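PDB 6X1X: mbGIPC protein from Monosiga brevicollis, which probably binds short peptide motifs, typically the C-terminal tails of partner proteins, through its PDZ domain, as a choanoflagellate member of the GIPC family. Local coordinates for residues Val11-Pro16 / Lys74-Gly79; Ile22-Ala27 / Gly63-Glu68; Asp51-Ile56 / Phe82-Val87. All coordinates share one frame; numbering follows the deposited sequence. Where two conformers were deposited one is given.

Contact 1: residues Val11-Pro16 / Lys74-Gly79; sequences VIKDGP and KEIPIG
K13 reaches across to the chain that leaves the helix and delivers its ammonium group to the carbonyl of I76. CG stands anti to the backbone N (chi1 -175°), and the rest of the chain is fully extended, which gives the residue enough length to bring NZ 2.8 Å from I76 O. The bond lies in the carbonyl plane, on a lone pair. A second carbonyl oxygen, K74 O, is 2.9 Å from NZ, and L73 O is hydrogen-bonded to the same nitrogen. The charge therefore lies among backbone carbonyls at the C-terminal end of the helix, where the helix dipole would probably favour it. The methylenes are not idle on the way: CD of K13 packs 3.8 Å from CG2 of I76, the two side chains crossing obliquely.

At the root of the same lysine the main chain does the work. G79 N donates to K13 O over 2.7 Å, and the bond is almost straight at 173°. K13 is the centre of an inverse gamma turn. G79 has a positive phi that would press any CB against the preceding carbonyl, which accounts for a glycine there.

I78 lies over the turn with both branches. CG2, anti to its backbone N, meets D14 O at 3.6 Å; CG1 passes 3.8 Å from the carbonyl carbon (C) of G15, and CD1 beyond it reaches the ring of P16, 3.9 Å from CB.

The contact ties the end of strand 6-12, and the start of the connection to strand 20-23, to the C-terminal end of helix 66-75. K13 and I76 both touch F82 of strand 81-87, the neighbour of strand 6-12 in the sheet, and K13 also touches L18.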
loop_
_atom_site.group_PDB
_atom_site.type_symbol
_atom_site.label_atom_id
_atom_site.label_comp_id
_atom_site.label_asym_id
_atom_site.label_seq_id
_atom_site.Cartn_x
_atom_site.Cartn_y
_atom_site.Cartn_z
ATOM N N VAL A 11 -3.188 3.183 -9.516
ATOM C CA VAL A 11 -3.281 4.514 -8.925
ATOM C C VAL A 11 -2.501 5.478 -9.799
ATOM O O VAL A 11 -1.427 5.139 -10.302
ATOM C CB VAL A 11 -2.681 4.521 -7.499
ATOM C CG1 VAL A 11 -2.725 5.901 -6.899
ATOM C CG2 VAL A 11 -3.422 3.575 -6.619
ATOM N N ILE A 12 -3.009 6.692 -9.952
ATOM C CA ILE A 12 -2.254 7.767 -10.586
ATOM C C ILE A 12 -1.635 8.625 -9.493
ATOM O O ILE A 12 -2.343 9.172 -8.641
ATOM C CB ILE A 12 -3.139 8.608 -11.514
ATOM C CG1 ILE A 12 -3.603 7.748 -12.688
ATOM C CG2 ILE A 12 -2.370 9.811 -12.003
ATOM C CD1 ILE A 12 -4.378 8.504 -13.734
ATOM N N LYS A 13 -0.311 8.756 -9.521
ATOM C CA LYS A 13 0.386 9.577 -8.533
ATOM C C LYS A 13 0.379 11.006 -9.054
ATOM O O LYS A 13 1.327 11.457 -9.700
ATOM C CB LYS A 13 1.794 9.049 -8.309
ATOM C CG LYS A 13 2.533 9.783 -7.209
ATOM C CD LYS A 13 3.910 9.182 -6.962
ATOM C CE LYS A 13 4.675 10.005 -5.947
ATOM N NZ LYS A 13 6.074 9.530 -5.777
ATOM N N ASP A 14 -0.702 11.737 -8.771
ATOM C CA ASP A 14 -0.902 13.045 -9.390
ATOM C C ASP A 14 -0.175 14.172 -8.676
ATOM O O ASP A 14 -0.155 15.297 -9.193
ATOM C CB ASP A 14 -2.394 13.382 -9.499
ATOM C CG ASP A 14 -3.052 13.581 -8.148
ATOM O OD1 ASP A 14 -2.800 14.620 -7.508
ATOM O OD2 ASP A 14 -3.848 12.719 -7.725
ATOM N N GLY A 15 0.399 13.909 -7.511
ATOM C CA GLY A 15 1.154 14.885 -6.764
ATOM C C GLY A 15 2.214 14.163 -5.967
ATOM O O GLY A 15 2.341 12.940 -6.030
ATOM N N PRO A 16 2.993 14.911 -5.186
ATOM C CA PRO A 16 4.175 14.328 -4.538
ATOM C C PRO A 16 3.867 13.431 -3.356
ATOM O O PRO A 16 4.782 12.746 -2.880
ATOM C CB PRO A 16 4.968 15.565 -4.089
ATOM C CG PRO A 16 3.934 16.618 -3.909
ATOM C CD PRO A 16 2.943 16.374 -5.015
ATOM N N LYS A 74 8.067 6.645 -3.213
ATOM C CA LYS A 74 8.516 8.026 -3.305
ATOM C C LYS A 74 9.144 8.312 -4.661
ATOM O O LYS A 74 8.963 9.399 -5.220
ATOM C CB LYS A 74 9.533 8.267 -2.191
ATOM C CG LYS A 74 10.112 9.666 -2.126
ATOM C CD LYS A 74 11.104 9.795 -0.975
ATOM C CE LYS A 74 10.448 9.530 0.362
ATOM N NZ LYS A 74 11.449 9.614 1.475
ATOM N N GLU A 75 9.889 7.343 -5.201
ATOM C CA GLU A 75 10.615 7.551 -6.446
ATOM C C GLU A 75 9.713 7.612 -7.668
ATOM O O GLU A 75 10.124 8.166 -8.692
ATOM C CB GLU A 75 11.690 6.479 -6.625
ATOM C CG GLU A 75 12.857 6.714 -5.692
ATOM C CD GLU A 75 13.888 5.593 -5.656
ATOM O OE1 GLU A 75 13.724 4.548 -6.337
ATOM O OE2 GLU A 75 14.882 5.759 -4.922
ATOM N N ILE A 76 8.502 7.068 -7.596
ATOM C CA ILE A 76 7.586 7.090 -8.738
ATOM C C ILE A 76 7.398 8.526 -9.205
ATOM O O ILE A 76 7.031 9.391 -8.399
ATOM C CB ILE A 76 6.237 6.455 -8.382
ATOM C CG1 ILE A 76 6.423 4.968 -8.061
ATOM C CG2 ILE A 76 5.230 6.671 -9.515
ATOM C CD1 ILE A 76 5.217 4.315 -7.447
ATOM N N PRO A 77 7.647 8.837 -10.475
ATOM C CA PRO A 77 7.505 10.225 -10.922
ATOM C C PRO A 77 6.060 10.691 -10.856
ATOM O O PRO A 77 5.123 9.936 -11.124
ATOM C CB PRO A 77 8.015 10.191 -12.369
ATOM C CG PRO A 77 8.920 8.992 -12.421
ATOM C CD PRO A 77 8.273 7.989 -11.505
ATOM N N ILE A 78 5.888 11.961 -10.488
ATOM C CA ILE A 78 4.564 12.556 -10.481
ATOM C C ILE A 78 3.980 12.489 -11.884
ATOM O O ILE A 78 4.664 12.754 -12.884
ATOM C CB ILE A 78 4.652 13.994 -9.946
ATOM C CG1 ILE A 78 5.074 13.978 -8.476
ATOM C CG2 ILE A 78 3.325 14.712 -10.124
ATOM C CD1 ILE A 78 5.428 15.336 -7.938
ATOM N N GLY A 79 2.707 12.108 -11.960
ATOM C CA GLY A 79 2.019 11.915 -13.215
ATOM C C GLY A 79 1.993 10.480 -13.683
ATOM O O GLY A 79 1.247 10.161 -14.620
#

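Contact 2: residues Ile22-Ala27 / Gly63-Glu68; sequences ISDNGA and GCRHFE
Probably at one end of the PDZ peptide groove, which in this family runs between the strand and helix joined here, D24, on the segment that carries strand 20-23, meets R65 and H66 at the start of helix 66-75. The key atom is D24 OD2. It accepts the backbone N-H of H66 over 2.7 Å, from the anti side and 32° out of the carboxylate plane, with the hydrogen nearly in line (168°). On the syn side it also takes R65 NH1 at 2.9 Å, in a salt bridge that lies in the guanidinium plane; the two side chains cross at about a right angle. R65 was modelled in two conformers, so the bridge is doubtful as a permanent feature.

The other oxygen, D24 OD1, bonds to G26 N at 2.8 Å and closes an Asx turn. Both carboxylate oxygens are thus engaged, one by the turn and one across the contact, which holds the carboxylate against swinging. R65 is the N-cap residue, and its own N-H is taken by E68 OE1 from within the first turn.

H66 leans toward the strand. Its CB packs 3.5 Å from S23 C, and the ring, set obliquely, brings CD2 to 3.1 Å from D24 OD2. I22 CD1 comes within 3.5 Å of H66 O. A histidine at the first helical position is consistent with the class of PDZ domains that use it to read a ligand hydroxyl, but no ligand tests this here.

S23 pairs by its backbone with F31 of strand 31-35, and the I22 side chain also touches V69 and A70 of helix 66-75.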
loop_
_atom_site.group_PDB
_atom_site.type_symbol
_atom_site.label_atom_id
_atom_site.label_comp_id
_atom_site.label_asym_id
_atom_site.label_seq_id
_atom_site.Cartn_x
_atom_site.Cartn_y
_atom_site.Cartn_z
ATOM N N ILE A 22 3.399 4.048 6.310
ATOM C CA ILE A 22 3.692 2.626 6.295
ATOM C C ILE A 22 4.746 2.311 7.332
ATOM O O ILE A 22 5.584 3.148 7.694
ATOM C CB ILE A 22 4.089 2.105 4.901
ATOM C CG1 ILE A 22 5.401 2.718 4.450
ATOM C CG2 ILE A 22 2.981 2.391 3.894
ATOM C CD1 ILE A 22 5.944 2.076 3.193
ATOM N N SER A 23 4.696 1.082 7.826
ATOM C CA SER A 23 5.658 0.611 8.801
ATOM C C SER A 23 5.910 -0.871 8.555
ATOM O O SER A 23 5.419 -1.453 7.586
ATOM C CB SER A 23 5.182 0.894 10.222
ATOM O OG SER A 23 6.243 0.640 11.116
ATOM N N ASP A 24 6.720 -1.473 9.423
ATOM C CA ASP A 24 6.941 -2.916 9.400
ATOM C C ASP A 24 7.324 -3.346 10.808
ATOM O O ASP A 24 7.730 -2.519 11.627
ATOM C CB ASP A 24 7.981 -3.355 8.343
ATOM C CG ASP A 24 9.415 -3.054 8.757
ATOM O OD1 ASP A 24 9.985 -3.854 9.528
ATOM O OD2 ASP A 24 9.994 -2.060 8.278
ATOM N N ASN A 25 7.166 -4.636 11.101
ATOM C CA ASN A 25 7.475 -5.138 12.436
ATOM C C ASN A 25 8.799 -5.887 12.497
ATOM O O ASN A 25 9.082 -6.540 13.506
ATOM C CB ASN A 25 6.317 -5.965 13.014
ATOM C CG ASN A 25 6.015 -7.212 12.205
ATOM O OD1 ASN A 25 6.834 -7.670 11.416
ATOM N ND2 ASN A 25 4.829 -7.776 12.413
ATOM N N GLY A 26 9.616 -5.800 11.447
ATOM C CA GLY A 26 10.898 -6.470 11.392
ATOM C C GLY A 26 10.910 -7.762 10.603
ATOM O O GLY A 26 11.987 -8.346 10.418
ATOM N N ALA A 27 9.753 -8.230 10.143
ATOM C CA ALA A 27 9.679 -9.424 9.317
ATOM C C ALA A 27 8.427 -9.349 8.457
ATOM O O ALA A 27 7.494 -8.597 8.748
ATOM C CB ALA A 27 9.669 -10.701 10.168
ATOM N N GLY A 63 9.765 -9.388 2.765
ATOM C CA GLY A 63 10.957 -9.155 3.546
ATOM C C GLY A 63 11.463 -7.732 3.538
ATOM O O GLY A 63 12.401 -7.422 4.281
ATOM N N CYS A 64 10.882 -6.847 2.734
ATOM C CA CYS A 64 11.404 -5.495 2.618
ATOM C C CYS A 64 10.950 -4.620 3.779
ATOM O O CYS A 64 9.791 -4.665 4.201
ATOM C CB CYS A 64 10.966 -4.882 1.292
ATOM S SG CYS A 64 11.670 -5.733 -0.133
ATOM N N ARG A 65 11.866 -3.796 4.270
ATOM C CA ARG A 65 11.552 -2.879 5.353
ATOM C C ARG A 65 10.712 -1.719 4.833
ATOM O O ARG A 65 10.702 -1.405 3.634
ATOM C CB ARG A 65 12.838 -2.329 5.968
ATOM C CG ARG A 65 13.659 -3.353 6.735
ATOM C CD ARG A 65 13.214 -3.463 8.183
ATOM N NE ARG A 65 14.038 -2.659 9.087
ATOM C CZ ARG A 65 13.593 -1.635 9.807
ATOM N NH1 ARG A 65 12.319 -1.269 9.738
ATOM N NH2 ARG A 65 14.427 -0.979 10.603
ATOM N N HIS A 66 10.014 -1.055 5.759
ATOM C CA HIS A 66 9.166 0.050 5.343
ATOM C C HIS A 66 9.956 1.143 4.645
ATOM O O HIS A 66 9.421 1.802 3.751
ATOM C CB HIS A 66 8.322 0.606 6.498
ATOM C CG HIS A 66 9.097 1.344 7.548
ATOM N ND1 HIS A 66 9.558 2.631 7.382
ATOM C CD2 HIS A 66 9.435 0.982 8.806
ATOM C CE1 HIS A 66 10.187 3.013 8.480
ATOM N NE2 HIS A 66 10.124 2.031 9.361
ATOM N N PHE A 67 11.222 1.355 5.013
ATOM C CA PHE A 67 11.959 2.407 4.322
ATOM C C PHE A 67 12.256 2.036 2.873
ATOM O O PHE A 67 12.365 2.925 2.026
ATOM C CB PHE A 67 13.207 2.851 5.092
ATOM C CG PHE A 67 14.247 1.784 5.265
ATOM C CD1 PHE A 67 15.193 1.545 4.285
ATOM C CD2 PHE A 67 14.314 1.065 6.443
ATOM C CE1 PHE A 67 16.163 0.569 4.472
ATOM C CE2 PHE A 67 15.273 0.099 6.632
ATOM C CZ PHE A 67 16.191 -0.150 5.653
ATOM N N GLU A 68 12.374 0.735 2.570
ATOM C CA GLU A 68 12.607 0.300 1.190
ATOM C C GLU A 68 11.344 0.428 0.352
ATOM O O GLU A 68 11.394 0.877 -0.802
ATOM C CB GLU A 68 13.121 -1.142 1.181
ATOM C CG GLU A 68 14.447 -1.287 1.903
ATOM C CD GLU A 68 14.904 -2.718 2.068
ATOM O OE1 GLU A 68 14.075 -3.589 2.404
ATOM O OE2 GLU A 68 16.107 -2.967 1.845
#

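Contact 3: residues Asp51-Ile56 / Phe82-Val87; sequences DHIAKI and FTMICV
M84 fills the hollow between I53 and I56, the two isoleucines of strand 52-56 that share its side of the sheet. Its CG, anti to the backbone N (chi1 -173°), presses 3.8 Å from CG2 of I53 and 4.1 Å from CG1 of I56, whose side chain lies alongside that of M84, pointing the same way. SD lies 4.0 Å from CG2 and 4.1 Å from CD1 of I53. An alanine in place of I53 keeps only CB, which would probably open a gap beside M84 CG and SD. On the same face D51 CB abuts C86 CB.

A54 is directed at the partner strand, and its methyl is the bump there, with V87 CG2 3.9 Å and I85 CG2 4.3 Å from its CB. Next to it K55 CB rides on I85 CG1, while the rest of the lysine runs off away from the strand.

The backbone explains why A54 points as it does. H52 and V87 form a hydrogen-bonded pair, and I53 faces C86 as a non-hydrogen-bonded one; then I85 O receives A54 N at 2.8 Å and, weakly, K55 N at 3.4 Å. Two residues thus stand against one, the register shifts by one, and I85 N returns a bond to K55 O.

D51 OD2 forms a salt bridge with K7, and I56 packs against V69, M72 and L73 of helix 66-75. This is a classic beta bulge in an antiparallel pair whose strands run at 156°, set in the central strands of the PDZ beta sandwich with the methionine and isoleucines turned to its core.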
loop_
_atom_site.group_PDB
_atom_site.type_symbol
_atom_site.label_atom_id
_atom_site.label_comp_id
_atom_site.label_asym_id
_atom_site.label_seq_id
_atom_site.Cartn_x
_atom_site.Cartn_y
_atom_site.Cartn_z
ATOM N N ASP A 51 -3.675 -3.198 5.461
ATOM C CA ASP A 51 -3.255 -3.998 4.321
ATOM C C ASP A 51 -1.735 -4.069 4.267
ATOM O O ASP A 51 -1.033 -3.098 4.579
ATOM C CB ASP A 51 -3.771 -3.379 3.019
ATOM C CG ASP A 51 -5.262 -3.574 2.815
ATOM O OD1 ASP A 51 -5.882 -4.368 3.544
ATOM O OD2 ASP A 51 -5.816 -2.931 1.894
ATOM N N HIS A 52 -1.228 -5.223 3.877
ATOM C CA HIS A 52 0.193 -5.384 3.625
ATOM C C HIS A 52 0.490 -5.090 2.158
ATOM O O HIS A 52 -0.331 -5.359 1.273
ATOM C CB HIS A 52 0.649 -6.794 4.007
ATOM C CG HIS A 52 0.761 -7.006 5.487
ATOM N ND1 HIS A 52 -0.317 -7.352 6.275
ATOM C CD2 HIS A 52 1.819 -6.893 6.326
ATOM C CE1 HIS A 52 0.076 -7.458 7.533
ATOM N NE2 HIS A 52 1.366 -7.180 7.592
ATOM N N ILE A 53 1.665 -4.522 1.903
ATOM C CA ILE A 53 2.087 -4.191 0.547
ATOM C C ILE A 53 2.977 -5.324 0.058
ATOM O O ILE A 53 4.126 -5.462 0.490
ATOM C CB ILE A 53 2.793 -2.831 0.489
ATOM C CG1 ILE A 53 1.835 -1.743 0.967
ATOM C CG2 ILE A 53 3.266 -2.555 -0.939
ATOM C CD1 ILE A 53 2.483 -0.381 1.134
ATOM N N ALA A 54 2.456 -6.136 -0.854
ATOM C CA ALA A 54 3.178 -7.311 -1.322
ATOM C C ALA A 54 4.074 -7.013 -2.514
ATOM O O ALA A 54 5.165 -7.587 -2.619
ATOM C CB ALA A 54 2.191 -8.422 -1.689
ATOM N N LYS A 55 3.621 -6.147 -3.417
ATOM C CA LYS A 55 4.367 -5.816 -4.625
ATOM C C LYS A 55 4.051 -4.388 -5.034
ATOM O O LYS A 55 2.954 -3.885 -4.789
ATOM C CB LYS A 55 3.997 -6.714 -5.815
ATOM C CG LYS A 55 4.259 -8.187 -5.618
ATOM C CD LYS A 55 4.215 -8.954 -6.929
ATOM C CE LYS A 55 4.501 -10.429 -6.679
ATOM N NZ LYS A 55 4.437 -11.233 -7.929
ATOM N N ILE A 56 5.016 -3.755 -5.694
ATOM C CA ILE A 56 4.801 -2.505 -6.409
ATOM C C ILE A 56 5.359 -2.696 -7.805
ATOM O O ILE A 56 6.515 -3.104 -7.954
ATOM C CB ILE A 56 5.495 -1.317 -5.723
ATOM C CG1 ILE A 56 4.863 -1.037 -4.363
ATOM C CG2 ILE A 56 5.441 -0.081 -6.624
ATOM C CD1 ILE A 56 5.736 -0.152 -3.489
ATOM N N PHE A 82 0.838 3.692 -11.288
ATOM C CA PHE A 82 1.568 2.570 -10.721
ATOM C C PHE A 82 0.568 1.538 -10.240
ATOM O O PHE A 82 -0.612 1.837 -10.024
ATOM C CB PHE A 82 2.539 2.986 -9.602
ATOM C CG PHE A 82 1.863 3.475 -8.337
ATOM C CD1 PHE A 82 1.434 4.786 -8.227
ATOM C CD2 PHE A 82 1.688 2.623 -7.254
ATOM C CE1 PHE A 82 0.830 5.235 -7.055
ATOM C CE2 PHE A 82 1.087 3.069 -6.076
ATOM C CZ PHE A 82 0.657 4.373 -5.983
ATOM N N THR A 83 1.054 0.313 -10.072
ATOM C CA THR A 83 0.255 -0.780 -9.544
ATOM C C THR A 83 0.868 -1.271 -8.240
ATOM O O THR A 83 2.089 -1.281 -8.072
ATOM C CB THR A 83 0.133 -1.917 -10.565
ATOM O OG1 THR A 83 -0.595 -1.450 -11.706
ATOM C CG2 THR A 83 -0.607 -3.110 -9.981
ATOM N N MET A 84 0.007 -1.654 -7.304
ATOM C CA MET A 84 0.438 -2.131 -6.004
ATOM C C MET A 84 -0.449 -3.310 -5.655
ATOM O O MET A 84 -1.674 -3.229 -5.802
ATOM C CB MET A 84 0.291 -1.005 -4.977
ATOM C CG MET A 84 0.857 -1.313 -3.611
ATOM S SD MET A 84 0.958 0.198 -2.638
ATOM C CE MET A 84 -0.761 0.706 -2.586
ATOM N N ILE A 85 0.159 -4.415 -5.254
ATOM C CA ILE A 85 -0.583 -5.577 -4.790
ATOM C C ILE A 85 -0.632 -5.497 -3.278
ATOM O O ILE A 85 0.414 -5.463 -2.614
ATOM C CB ILE A 85 0.070 -6.887 -5.253
ATOM C CG1 ILE A 85 0.223 -6.898 -6.773
ATOM C CG2 ILE A 85 -0.757 -8.069 -4.786
ATOM C CD1 ILE A 85 -1.084 -6.811 -7.523
ATOM N N CYS A 86 -1.843 -5.434 -2.739
ATOM C CA CYS A 86 -2.071 -5.358 -1.309
ATOM C C CYS A 86 -2.747 -6.642 -0.852
ATOM O O CYS A 86 -3.522 -7.253 -1.595
ATOM C CB CYS A 86 -2.942 -4.150 -0.964
ATOM S SG CYS A 86 -2.126 -2.569 -1.308
ATOM N N VAL A 87 -2.427 -7.066 0.366
ATOM C CA VAL A 87 -2.987 -8.282 0.942
ATOM C C VAL A 87 -3.665 -7.917 2.251
ATOM O O VAL A 87 -3.046 -7.310 3.131
ATOM C CB VAL A 87 -1.912 -9.359 1.165
ATOM C CG1 VAL A 87 -2.543 -10.617 1.728
ATOM C CG2 VAL A 87 -1.187 -9.663 -0.136
#

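How the contacts relate
Contact 3 is the most buried of the three, an antiparallel backbone pairing with an apolar face, while contacts 1 and 2 lie at the surface. Those two work at opposite ends of helix 66-75, about 21 Å apart between centres: contact 1 brings a positive lysine to its C-terminal carbonyls, contact 2 a negative aspartate to its N-terminal N-H, a charge that would probably be favoured at each end. Contact 3 touches both. V11 O is probably hydrogen-bonded to F82 N and I76 packs on F82, linking it to contact 1; I22 CG2 meets I53 CD1, linking it to contact 2. The two helix-end contacts do not touch each other.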